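Local structure of putative hexose oxidase (Nonomuraea sp. ATCC 39727, 5AWV) at residues P246-L250 and Q314-T318; Y135-Y139 and W350-T354. The protein probably oxidises a sugar of teicoplanin-type glycopeptide antibiotics, using an FAD cofactor that is covalently bound to the protein at two sites. All coordinates share one frame; numbering follows the deposited sequence.

Contact 1 of 2, residues P246-L250 and Q314-T318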
loop_
_atom_site.group_PDB
_atom_site.type_symbol
_atom_site.label_atom_id
_atom_site.label_comp_id
_atom_site.label_asym_id
_atom_site.label_seq_id
_atom_site.Cartn_x
_atom_site.Cartn_y
_atom_site.Cartn_z
ATOM N N PRO A 246 9.634 -16.148 5.450
ATOM C CA PRO A 246 9.932 -16.027 3.999
ATOM C C PRO A 246 10.813 -17.195 3.485
ATOM O O PRO A 246 11.463 -17.909 4.263
ATOM C CB PRO A 246 10.704 -14.684 3.904
ATOM C CG PRO A 246 11.459 -14.656 5.187
ATOM C CD PRO A 246 10.494 -15.244 6.232
ATOM N N PRO A 247 10.784 -17.431 2.188
ATOM C CA PRO A 247 11.702 -18.393 1.638
ATOM C C PRO A 247 13.159 -17.891 1.842
ATOM O O PRO A 247 13.412 -16.682 1.659
ATOM C CB PRO A 247 11.388 -18.391 0.128
ATOM C CG PRO A 247 10.428 -17.338 -0.068
ATOM C CD PRO A 247 9.865 -16.860 1.207
ATOM N N ALA A 248 14.068 -18.801 2.151
ATOM C CA ALA A 248 15.486 -18.463 2.202
ATOM C C ALA A 248 15.998 -17.920 0.877
ATOM O O ALA A 248 16.731 -16.914 0.842
ATOM C CB ALA A 248 16.275 -19.682 2.581
ATOM N N THR A 249 15.529 -18.536 -0.232
ATOM C CA THR A 249 15.943 -18.176 -1.570
ATOM C C THR A 249 14.814 -18.332 -2.571
ATOM O O THR A 249 13.881 -19.097 -2.334
ATOM C CB THR A 249 17.119 -19.033 -2.078
ATOM O OG1 THR A 249 16.696 -20.347 -2.134
ATOM C CG2 THR A 249 18.315 -19.002 -1.145
ATOM N N LEU A 250 14.914 -17.520 -3.632
ATOM C CA LEU A 250 14.002 -17.516 -4.750
ATOM C C LEU A 250 14.764 -17.883 -6.014
ATOM O O LEU A 250 15.933 -17.444 -6.195
ATOM C CB LEU A 250 13.404 -16.123 -4.919
ATOM C CG LEU A 250 12.561 -15.659 -3.718
ATOM C CD1 LEU A 250 12.373 -14.140 -3.806
ATOM C CD2 LEU A 250 11.191 -16.324 -3.664
ATOM N N GLN A 314 9.141 -15.404 -10.215
ATOM C CA GLN A 314 9.900 -15.960 -9.118
ATOM C C GLN A 314 9.248 -17.133 -8.518
ATOM O O GLN A 314 7.996 -17.224 -8.472
ATOM C CB GLN A 314 10.133 -14.864 -8.080
ATOM C CG GLN A 314 8.906 -14.298 -7.499
ATOM C CD GLN A 314 9.186 -13.195 -6.411
ATOM O OE1 GLN A 314 8.883 -13.375 -5.250
ATOM N NE2 GLN A 314 9.745 -12.124 -6.818
ATOM N N VAL A 315 10.049 -18.041 -8.003
ATOM C CA VAL A 315 9.530 -19.208 -7.324
ATOM C C VAL A 315 10.318 -19.433 -6.065
ATOM O O VAL A 315 11.532 -19.230 -6.051
ATOM C CB VAL A 315 9.695 -20.456 -8.225
ATOM C CG1 VAL A 315 9.043 -21.699 -7.650
ATOM C CG2 VAL A 315 9.044 -20.147 -9.546
ATOM N N ASP A 316 9.610 -19.812 -5.009
ATOM C CA ASP A 316 10.206 -20.298 -3.772
ATOM C C ASP A 316 11.128 -21.460 -4.101
ATOM O O ASP A 316 10.663 -22.507 -4.546
ATOM C CB ASP A 316 9.074 -20.764 -2.845
ATOM C CG ASP A 316 9.566 -21.284 -1.507
ATOM O OD1 ASP A 316 10.795 -21.453 -1.291
ATOM O OD2 ASP A 316 8.699 -21.399 -0.642
ATOM N N ALA A 317 12.412 -21.259 -3.882
ATOM C CA ALA A 317 13.453 -22.217 -4.138
ATOM C C ALA A 317 13.715 -23.264 -3.043
ATOM O O ALA A 317 14.646 -24.018 -3.173
ATOM C CB ALA A 317 14.732 -21.481 -4.467
ATOM N N THR A 318 12.889 -23.345 -2.011
ATOM C CA THR A 318 13.049 -24.277 -0.919
ATOM C C THR A 318 12.913 -25.756 -1.388
ATOM O O THR A 318 13.741 -26.588 -1.025
ATOM C CB THR A 318 11.935 -24.067 0.102
ATOM O OG1 THR A 318 11.983 -22.743 0.562
ATOM C CG2 THR A 318 11.991 -25.075 1.328
HETATM O O HOH W 1 13.064 -21.501 2.540
#
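L250 lies across the backbone of V315 and D316, and its side chain can be followed outward atom by atom. L250 CB sits 3.8 Å from V315 O, the same oxygen that L250 CA approaches to 3.3 Å in a CA-H...O contact. CG stands beside the backbone N, anti to the carbonyl carbon (chi1 -63°), which directs the branches toward Q314. There CD2 rests on the V315 carbonyl, while L250 CD1 reaches Q314 OE1 at 3.9 Å, the two side chains crossing at a slant. L250 and D316 form a non-hydrogen-bonded antiparallel pair where strands 249-257 and 309-316 run side by side in the seven-stranded sheet, and their side chains diverge. One residue further on, A317 N donates to T249 O at 3.0 Å. T249 OG1 also touches A317 CB, but its hydrogen bond goes to E347 on the other neighbouring strand. A water takes the N-H of A248 and donates to T318 OG1. D316 makes an Asx turn: D316 OD1 takes the backbone N of T318 from above the carboxylate plane and T318 OG1 on its syn side, at 2.6 Å. D316 OD1, held twice over, packs on P247 CB at 3.4 Å.

Contact 2 of 2, residues Y135-Y139 and W350-T354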
loop_
_atom_site.group_PDB
_atom_site.type_symbol
_atom_site.label_atom_id
_atom_site.label_comp_id
_atom_site.label_asym_id
_atom_site.label_seq_id
_atom_site.Cartn_x
_atom_site.Cartn_y
_atom_site.Cartn_z
ATOM N N TYR A 135 9.774 -5.096 6.117
ATOM C CA TYR A 135 10.349 -6.363 5.699
ATOM C C TYR A 135 11.719 -6.631 6.316
ATOM O O TYR A 135 12.003 -7.729 6.750
ATOM C CB TYR A 135 10.443 -6.449 4.186
ATOM C CG TYR A 135 9.138 -6.389 3.405
ATOM C CD1 TYR A 135 7.992 -7.036 3.867
ATOM C CD2 TYR A 135 9.079 -5.749 2.171
ATOM C CE1 TYR A 135 6.807 -6.990 3.175
ATOM C CE2 TYR A 135 7.897 -5.749 1.441
ATOM C CZ TYR A 135 6.769 -6.347 1.955
ATOM O OH TYR A 135 5.558 -6.301 1.322
ATOM N N GLU A 136 12.567 -5.640 6.300
ATOM C CA GLU A 136 13.878 -5.765 6.846
ATOM C C GLU A 136 13.861 -6.101 8.350
ATOM O O GLU A 136 14.595 -6.969 8.770
ATOM C CB GLU A 136 14.622 -4.459 6.523
ATOM C CG GLU A 136 16.090 -4.560 6.465
ATOM C CD GLU A 136 16.551 -5.433 5.251
ATOM O OE1 GLU A 136 16.989 -6.543 5.607
ATOM O OE2 GLU A 136 16.386 -5.025 4.037
ATOM N N LYS A 137 13.108 -5.328 9.152
ATOM C CA LYS A 137 13.060 -5.575 10.552
ATOM C C LYS A 137 12.407 -6.876 10.959
ATOM O O LYS A 137 12.845 -7.545 11.891
ATOM C CB LYS A 137 12.313 -4.433 11.208
ATOM C CG LYS A 137 12.154 -4.494 12.703
ATOM C CD LYS A 137 13.401 -4.278 13.527
ATOM C CE LYS A 137 13.066 -4.287 15.062
ATOM N NZ LYS A 137 12.597 -2.936 15.509
ATOM N N LEU A 138 11.304 -7.215 10.332
ATOM C CA LEU A 138 10.649 -8.505 10.590
ATOM C C LEU A 138 11.607 -9.673 10.256
ATOM O O LEU A 138 11.651 -10.676 11.005
ATOM C CB LEU A 138 9.349 -8.614 9.818
ATOM C CG LEU A 138 8.139 -7.762 10.265
ATOM C CD1 LEU A 138 6.840 -8.182 9.482
ATOM C CD2 LEU A 138 7.790 -7.958 11.748
ATOM N N TYR A 139 12.342 -9.550 9.164
ATOM C CA TYR A 139 13.287 -10.571 8.766
ATOM C C TYR A 139 14.499 -10.706 9.694
ATOM O O TYR A 139 14.754 -11.829 10.220
ATOM C CB TYR A 139 13.802 -10.276 7.380
ATOM C CG TYR A 139 14.680 -11.375 6.753
ATOM C CD1 TYR A 139 14.330 -12.702 6.859
ATOM C CD2 TYR A 139 15.922 -11.083 6.171
ATOM C CE1 TYR A 139 15.084 -13.694 6.274
ATOM C CE2 TYR A 139 16.721 -12.099 5.622
ATOM C CZ TYR A 139 16.256 -13.396 5.633
ATOM O OH TYR A 139 16.957 -14.473 5.063
ATOM N N TRP A 350 16.598 -14.023 -0.005
ATOM C CA TRP A 350 15.590 -13.105 0.454
ATOM C C TRP A 350 16.230 -11.793 0.918
ATOM O O TRP A 350 17.219 -11.791 1.687
ATOM C CB TRP A 350 14.834 -13.745 1.594
ATOM C CG TRP A 350 13.692 -12.939 2.066
ATOM C CD1 TRP A 350 13.582 -12.178 3.237
ATOM C CD2 TRP A 350 12.482 -12.815 1.391
ATOM N NE1 TRP A 350 12.329 -11.595 3.309
ATOM C CE2 TRP A 350 11.655 -11.926 2.160
ATOM C CE3 TRP A 350 12.039 -13.264 0.155
ATOM C CZ2 TRP A 350 10.383 -11.560 1.752
ATOM C CZ3 TRP A 350 10.749 -12.908 -0.239
ATOM C CH2 TRP A 350 9.955 -12.054 0.536
ATOM N N LEU A 351 15.669 -10.706 0.408
ATOM C CA LEU A 351 16.079 -9.364 0.639
ATOM C C LEU A 351 17.565 -9.131 0.406
ATOM O O LEU A 351 18.180 -8.291 1.073
ATOM C CB LEU A 351 15.692 -8.892 2.053
ATOM C CG LEU A 351 14.200 -8.792 2.385
ATOM C CD1 LEU A 351 14.031 -8.582 3.866
ATOM C CD2 LEU A 351 13.514 -7.720 1.563
ATOM N N ALA A 352 18.132 -9.828 -0.549
ATOM C CA ALA A 352 19.533 -9.554 -0.892
ATOM C C ALA A 352 19.810 -8.138 -1.349
ATOM O O ALA A 352 20.884 -7.674 -1.097
ATOM C CB ALA A 352 20.089 -10.543 -1.907
ATOM N N SER A 353 18.879 -7.417 -1.937
ATOM C CA SER A 353 19.040 -5.921 -2.102
ATOM C C SER A 353 17.855 -5.294 -1.428
ATOM O O SER A 353 16.795 -5.931 -1.363
ATOM C CB SER A 353 19.092 -5.520 -3.569
ATOM O OG SER A 353 18.270 -6.410 -4.312
ATOM N N THR A 354 18.012 -4.081 -0.877
ATOM C CA THR A 354 16.881 -3.434 -0.124
ATOM C C THR A 354 15.899 -2.847 -1.126
ATOM O O THR A 354 16.356 -2.230 -2.112
ATOM C CB THR A 354 17.297 -2.314 0.875
ATOM O OG1 THR A 354 18.552 -2.627 1.463
ATOM C CG2 THR A 354 16.254 -2.144 2.020
HETATM O O HOH W 2 18.804 -6.322 3.005
HETATM O O HOH W 3 18.480 -13.762 2.934
#
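Y139 and W350 make a T-shaped pair, the indole edge directed at the phenol face, where helix 131-142 of the FAD-binding domain meets the loop after strand 340-349. The five-membered ring of W350 stands at 70° to the Y139 ring, with 4.7 Å between centroids. W350 CD1 does the touching, lying over the centre of the phenol ring, 3.5 Å above its plane. The Y139 ring is carried out from the helix by a first torsion that sets CG anti to the backbone N (chi1 -172°). Beside this pair L351 points its CD1 at the helix: the methyl meets Y135 O at 3.6 Å, the oxygen that accepts the helical bond from Y139 N, and packs against Y139 CD2 and Y135 CB. L351 and E136 run alongside one another, pointing opposite ways, bringing E136 OE1 near the same methyl. The bend at chi2 (67°) lets the carboxylate turn toward T354, whose CG2 meets E136 OE2 at 3.5 Å, though T354 is poorly ordered. N44 of a second subunit bonds W350 O, so the junction also faces a subunit interface. A water lies between the Y139 hydroxyl and the backbone carbonyl of W350, 2.7 Å from Y139 OH and 2.7 Å from W350 O.

In the fold
From the N terminus, the chain passes several strands and helices before helix 131-142, which supplies residues 135-139 of contact 2, and leaves that site for 210 residues. Within this excursion it enters the seven-stranded sheet at 246-250, runs through helix 264-280 and strand 291-298, and returns along strand 309-316 to close contact 1 across 63 residues. Only after strand 340-349 does it reach 350-354 and close contact 2, so the smaller loop lies wholly inside the larger one. Their centres are 13 Å apart and they touch: A248 O and W350 N, 3.0 Å apart, probably form a hydrogen bond, and P246 packs on both W350 and Y139. Contact 1 joins neighbouring strands; contact 2 ties the loop leaving that sheet's edge strand to the FAD-binding domain.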